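BvnE (Penicillium brevicompactum, PDB 6U9I) catalyses a stereoselective semipinacol rearrangement, an isomerase-type step in the fungal assembly of brevianamide. Local coordinates at residues A[17-22]-A[122-127]; A[45-51]-A[130-136]. All coordinates share one frame; numbering follows the deposited sequence.

Interaction 1 (A[17-22]-A[122-127]); sequences QLIVSA and FNEEGT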
loop_
_atom_site.group_PDB
_atom_site.type_symbol
_atom_site.label_atom_id
_atom_site.label_comp_id
_atom_site.label_asym_id
_atom_site.label_seq_id
_atom_site.Cartn_x
_atom_site.Cartn_y
_atom_site.Cartn_z
ATOM N N GLN A 17 18.982 -10.923 -0.253
ATOM C CA GLN A 17 19.617 -9.676 0.162
ATOM C C GLN A 17 18.587 -8.568 0.369
ATOM O O GLN A 17 18.688 -7.794 1.327
ATOM C CB GLN A 17 20.645 -9.234 -0.875
ATOM C CG GLN A 17 21.188 -7.820 -0.635
ATOM C CD GLN A 17 22.077 -7.726 0.594
ATOM O OE1 GLN A 17 23.291 -7.891 0.499
ATOM N NE2 GLN A 17 21.478 -7.452 1.754
ATOM N N LEU A 18 17.602 -8.465 -0.531
ATOM C CA LEU A 18 16.593 -7.416 -0.388
ATOM C C LEU A 18 15.716 -7.666 0.835
ATOM O O LEU A 18 15.336 -6.723 1.542
ATOM C CB LEU A 18 15.754 -7.315 -1.666
ATOM C CG LEU A 18 16.505 -6.757 -2.890
ATOM C CD1 LEU A 18 15.778 -7.089 -4.192
ATOM C CD2 LEU A 18 16.702 -5.231 -2.766
ATOM N N ILE A 19 15.414 -8.935 1.122
ATOM C CA ILE A 19 14.636 -9.252 2.315
ATOM C C ILE A 19 15.426 -8.919 3.574
ATOM O O ILE A 19 14.883 -8.353 4.527
ATOM C CB ILE A 19 14.192 -10.729 2.278
ATOM C CG1 ILE A 19 13.153 -10.918 1.171
ATOM C CG2 ILE A 19 13.660 -11.173 3.652
ATOM C CD1 ILE A 19 12.674 -12.347 0.971
ATOM N N VAL A 20 16.728 -9.239 3.592
ATOM C CA VAL A 20 17.577 -8.878 4.725
ATOM C C VAL A 20 17.609 -7.366 4.925
ATOM O O VAL A 20 17.501 -6.875 6.055
ATOM C CB VAL A 20 18.992 -9.460 4.539
ATOM C CG1 VAL A 20 19.980 -8.773 5.462
ATOM C CG2 VAL A 20 18.973 -10.970 4.780
ATOM N N SER A 21 17.747 -6.596 3.839
ATOM C CA SER A 21 17.766 -5.142 4.019
ATOM C C SER A 21 16.405 -4.581 4.405
ATOM O O SER A 21 16.344 -3.578 5.127
ATOM C CB SER A 21 18.295 -4.426 2.773
ATOM O OG SER A 21 19.524 -4.980 2.356
ATOM N N ALA A 22 15.309 -5.188 3.934
ATOM C CA ALA A 22 13.995 -4.736 4.384
ATOM C C ALA A 22 13.794 -5.035 5.865
ATOM O O ALA A 22 13.253 -4.208 6.611
ATOM C CB ALA A 22 12.888 -5.393 3.553
ATOM N N PHE A 122 15.758 -0.027 -3.095
ATOM C CA PHE A 122 17.155 -0.061 -2.698
ATOM C C PHE A 122 18.042 0.286 -3.887
ATOM O O PHE A 122 17.601 0.315 -5.040
ATOM C CB PHE A 122 17.514 -1.427 -2.111
ATOM C CG PHE A 122 16.810 -1.710 -0.810
ATOM C CD1 PHE A 122 17.369 -1.301 0.389
ATOM C CD2 PHE A 122 15.582 -2.342 -0.797
ATOM C CE1 PHE A 122 16.723 -1.532 1.593
ATOM C CE2 PHE A 122 14.925 -2.586 0.405
ATOM C CZ PHE A 122 15.495 -2.182 1.591
ATOM N N ASN A 123 19.306 0.577 -3.587
ATOM C CA ASN A 123 20.294 0.763 -4.638
ATOM C C ASN A 123 20.531 -0.569 -5.360
ATOM O O ASN A 123 20.004 -1.623 -4.983
ATOM C CB ASN A 123 21.588 1.351 -4.055
ATOM C CG ASN A 123 22.281 0.413 -3.060
ATOM O OD1 ASN A 123 21.752 -0.637 -2.704
ATOM N ND2 ASN A 123 23.474 0.808 -2.599
ATOM N N GLU A 124 21.352 -0.520 -6.412
ATOM C CA GLU A 124 21.537 -1.687 -7.272
ATOM C C GLU A 124 22.047 -2.885 -6.491
ATOM O O GLU A 124 21.656 -4.023 -6.769
ATOM C CB GLU A 124 22.508 -1.356 -8.411
ATOM C CG GLU A 124 22.562 -2.440 -9.480
ATOM C CD GLU A 124 23.533 -3.562 -9.144
ATOM O OE1 GLU A 124 23.290 -4.715 -9.580
ATOM O OE2 GLU A 124 24.535 -3.298 -8.438
ATOM N N GLU A 125 22.920 -2.650 -5.516
ATOM C CA GLU A 125 23.475 -3.738 -4.728
ATOM C C GLU A 125 22.497 -4.259 -3.687
ATOM O O GLU A 125 22.771 -5.291 -3.059
ATOM C CB GLU A 125 24.760 -3.282 -4.034
ATOM C CG GLU A 125 25.745 -2.565 -4.960
ATOM C CD GLU A 125 25.634 -1.040 -4.881
ATOM O OE1 GLU A 125 24.725 -0.454 -5.515
ATOM O OE2 GLU A 125 26.467 -0.423 -4.179
ATOM N N GLY A 126 21.376 -3.567 -3.484
ATOM C CA GLY A 126 20.402 -3.972 -2.488
ATOM C C GLY A 126 20.818 -3.743 -1.054
ATOM O O GLY A 126 20.264 -4.378 -0.156
ATOM N N THR A 127 21.763 -2.836 -0.810
ATOM C CA THR A 127 22.381 -2.650 0.496
ATOM C C THR A 127 22.100 -1.296 1.122
ATOM O O THR A 127 22.443 -1.098 2.289
ATOM C CB THR A 127 23.902 -2.802 0.392
ATOM O OG1 THR A 127 24.407 -1.779 -0.483
ATOM C CG2 THR A 127 24.267 -4.180 -0.151
#
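S21, L18 and Q17 of helix 14-31 pack against F122 and G126 in a buried helix-to-turn contact, where the helix covers the loop joining strands 110-122 and 129-136. Its polar element is one bond: S21 OG donates to G126 O at 2.7 Å, in the carbonyl plane and with a C=O...OG angle of 157°. The serine torsion (chi1 -51°) sets OG beside its own backbone N, opposite the carbonyl carbon, and this carries the hydroxyl over to the turn. The apolar element centres on the F122 ring. S21 CB comes to 3.5 Å from F122 CE1, while L18 CD2 reaches F122 CD2 at 3.7 Å; both approach the ring obliquely, and the leucine and phenylalanine side chains run past each other in opposite directions. V97 of strand 96-107 also touches L18 and F122. An alanine at F122 is likely to leave L18 CD2 and S21 CB facing a gap between helix and hairpin. G126 allows the close approach: a CB on it would point at the helix and lie 3.3 Å from Q17 CG, and its phi of 73° suits a residue without a side chain. Q17 CG instead rests 3.6 Å from G126 O. Within the loop, T127 N donates to N123 OD1 at 2.9 Å as an internal brace; E124 reaches out of the turn to a salt bridge with R95. With G126 N bonded to N123 O, residues 123-126 make a type I beta turn, ending in a glycine of left-handed conformation, within the connection of a beta hairpin.

Interaction 2 (A[45-51]-A[130-136]); sequences CVTRPAP and RDVIEFA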
loop_
_atom_site.group_PDB
_atom_site.type_symbol
_atom_site.label_atom_id
_atom_site.label_comp_id
_atom_site.label_asym_id
_atom_site.label_seq_id
_atom_site.Cartn_x
_atom_site.Cartn_y
_atom_site.Cartn_z
ATOM N N CYS A 45 18.301 9.766 -0.689
ATOM C CA CYS A 45 17.066 9.090 -0.300
ATOM C C CYS A 45 16.017 10.059 0.242
ATOM O O CYS A 45 16.319 10.941 1.050
ATOM C CB CYS A 45 17.387 8.032 0.755
ATOM S SG CYS A 45 16.011 6.901 1.074
ATOM N N VAL A 46 14.763 9.888 -0.191
ATOM C CA VAL A 46 13.660 10.609 0.437
ATOM C C VAL A 46 12.609 9.613 0.909
ATOM O O VAL A 46 12.479 8.514 0.368
ATOM C CB VAL A 46 13.006 11.660 -0.485
ATOM C CG1 VAL A 46 14.011 12.761 -0.839
ATOM C CG2 VAL A 46 12.456 11.006 -1.721
ATOM N N THR A 47 11.875 10.011 1.940
ATOM C CA THR A 47 10.669 9.327 2.378
ATOM C C THR A 47 9.483 10.129 1.860
ATOM O O THR A 47 9.405 11.344 2.090
ATOM C CB THR A 47 10.631 9.218 3.905
ATOM O OG1 THR A 47 11.641 8.293 4.342
ATOM C CG2 THR A 47 9.263 8.740 4.382
ATOM N N ARG A 48 8.588 9.463 1.129
ATOM C CA ARG A 48 7.469 10.139 0.478
ATOM C C ARG A 48 6.167 9.737 1.149
ATOM O O ARG A 48 5.671 8.624 0.916
ATOM C CB ARG A 48 7.412 9.803 -1.014
ATOM C CG ARG A 48 8.747 9.796 -1.738
ATOM C CD ARG A 48 8.562 9.232 -3.139
ATOM N NE ARG A 48 9.789 9.279 -3.924
ATOM C CZ ARG A 48 10.168 10.320 -4.653
ATOM N NH1 ARG A 48 9.410 11.408 -4.698
ATOM N NH2 ARG A 48 11.307 10.271 -5.332
ATOM N N PRO A 49 5.571 10.594 1.974
ATOM C CA PRO A 49 4.256 10.269 2.535
ATOM C C PRO A 49 3.200 10.202 1.443
ATOM O O PRO A 49 3.233 10.953 0.464
ATOM C CB PRO A 49 3.981 11.419 3.515
ATOM C CG PRO A 49 5.315 12.063 3.753
ATOM C CD PRO A 49 6.096 11.870 2.489
ATOM N N ALA A 50 2.267 9.276 1.616
ATOM C CA ALA A 50 1.139 9.100 0.715
ATOM C C ALA A 50 -0.046 8.684 1.564
ATOM O O ALA A 50 0.138 8.222 2.694
ATOM C CB ALA A 50 1.430 8.045 -0.367
ATOM N N PRO A 51 -1.279 8.847 1.065
ATOM C CA PRO A 51 -1.716 9.377 -0.231
ATOM C C PRO A 51 -1.505 10.882 -0.353
ATOM O O PRO A 51 -1.191 11.540 0.639
ATOM C CB PRO A 51 -3.212 9.034 -0.263
ATOM C CG PRO A 51 -3.619 9.002 1.177
ATOM C CD PRO A 51 -2.419 8.383 1.880
ATOM N N ARG A 130 17.154 3.732 -1.101
ATOM C CA ARG A 130 17.220 4.949 -1.907
ATOM C C ARG A 130 15.876 5.650 -2.061
ATOM O O ARG A 130 15.843 6.791 -2.532
ATOM C CB ARG A 130 17.803 4.648 -3.299
ATOM C CG ARG A 130 16.873 3.865 -4.223
ATOM C CD ARG A 130 17.494 3.654 -5.618
ATOM N NE ARG A 130 17.753 4.935 -6.291
ATOM C CZ ARG A 130 18.367 5.036 -7.465
ATOM N NH1 ARG A 130 18.569 6.233 -8.031
ATOM N NH2 ARG A 130 18.766 3.939 -8.082
ATOM N N ASP A 131 14.776 5.021 -1.652
ATOM C CA ASP A 131 13.467 5.653 -1.738
ATOM C C ASP A 131 12.508 4.883 -0.848
ATOM O O ASP A 131 12.586 3.658 -0.775
ATOM C CB ASP A 131 12.929 5.663 -3.172
ATOM C CG ASP A 131 11.654 6.476 -3.302
ATOM O OD1 ASP A 131 11.758 7.721 -3.292
ATOM O OD2 ASP A 131 10.551 5.886 -3.412
ATOM N N VAL A 132 11.611 5.603 -0.179
ATOM C CA VAL A 132 10.509 4.995 0.571
ATOM C C VAL A 132 9.228 5.727 0.226
ATOM O O VAL A 132 9.164 6.952 0.368
ATOM C CB VAL A 132 10.717 5.077 2.093
ATOM C CG1 VAL A 132 9.652 4.262 2.790
ATOM C CG2 VAL A 132 12.065 4.613 2.463
ATOM N N ILE A 133 8.195 4.985 -0.177
ATOM C CA ILE A 133 6.833 5.509 -0.179
ATOM C C ILE A 133 6.130 4.932 1.029
ATOM O O ILE A 133 6.120 3.709 1.210
ATOM C CB ILE A 133 6.057 5.124 -1.443
ATOM C CG1 ILE A 133 6.753 5.627 -2.689
ATOM C CG2 ILE A 133 4.603 5.645 -1.337
ATOM C CD1 ILE A 133 6.132 5.050 -3.929
ATOM N N GLU A 134 5.532 5.790 1.844
ATOM C CA GLU A 134 4.808 5.357 3.038
ATOM C C GLU A 134 3.341 5.732 2.860
ATOM O O GLU A 134 2.942 6.872 3.118
ATOM C CB GLU A 134 5.408 5.975 4.297
ATOM C CG GLU A 134 6.780 5.428 4.624
ATOM C CD GLU A 134 7.432 6.113 5.807
ATOM O OE1 GLU A 134 6.921 7.163 6.255
ATOM O OE2 GLU A 134 8.465 5.597 6.286
ATOM N N PHE A 135 2.534 4.765 2.421
ATOM C CA PHE A 135 1.109 4.987 2.173
ATOM C C PHE A 135 0.350 4.654 3.458
ATOM O O PHE A 135 0.162 3.481 3.788
ATOM C CB PHE A 135 0.651 4.119 1.001
ATOM C CG PHE A 135 -0.674 4.532 0.400
ATOM C CD1 PHE A 135 -1.862 4.332 1.094
ATOM C CD2 PHE A 135 -0.729 5.072 -0.879
ATOM C CE1 PHE A 135 -3.094 4.700 0.542
ATOM C CE2 PHE A 135 -1.965 5.442 -1.443
ATOM C CZ PHE A 135 -3.137 5.266 -0.731
ATOM N N ALA A 136 -0.090 5.683 4.176
ATOM C CA ALA A 136 -0.688 5.536 5.496
ATOM C C ALA A 136 -2.209 5.414 5.421
ATOM O O ALA A 136 -2.842 5.733 4.408
ATOM C CB ALA A 136 -0.318 6.731 6.388
HETATM O O HOH W 1 14.223 8.718 -2.787
HETATM O O HOH W 2 10.932 6.738 6.576
#
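P51 CD sits over the face of the F135 ring, 4.1 Å from its centroid and 14° off the ring normal, a CH-pi contact. The cis peptide before P51 accompanies this placement, and A50 CB fills the hollow between F135 CD2 (3.7 Å) and I133 CG2 (4.1 Å). E115 of the second subunit packs on A50, P51 and F135. Further back on this face R48 is modelled in two conformers. In one, its chain, extended from CG to NE, runs beside I133 and crosses D131 at about a right angle; R48 NE meets the syn lone pair of D131 OD1 at 2.6 Å in a salt bridge, the guanidinium and carboxylate planes 43° apart, and V46 CG2 lies against the guanidinium centre. This arrangement is therefore probably not constant. The backbones form a parallel pair, 21° between strand directions, with bonds such as E134 N to R48 O, inside a curved mixed sheet consistent with the NTF2-like fold. At the start of the strand R130 and D131 both face T121, a classic beta bulge, and C45 SG presses against the peptide between them, 3.4 Å from R130 C. On the other face T47 and V132 lie side by side, pointing the same way. T47 OG1 bonds R41; in one of the two modelled conformers of E134, a water links T47 OG1 to E134 OE2 and T47 CG2 packs against the carboxylate.

Overall arrangement
Interactions 1 and 2 meet at the joint between loop and strand: F122 O lies 3.4 Å from R130 CD, although the contact centres are 17 Å apart. Their segments alternate along the chain. Strands 110-122 and 129-136 are consecutive and antiparallel, forming one hairpin whose turn takes helix 14-31 and whose second strand takes strand 45-50. Interaction 1 lies farther out, 14 Å from the chain centre against 8 Å for interaction 2. A bound glycerol, probably from the crystallisation liquor, approaches the I133 side chain to about 3 Å; that side chain points to the sheet face of R48 and D131, so the glycerol probably lies on that side.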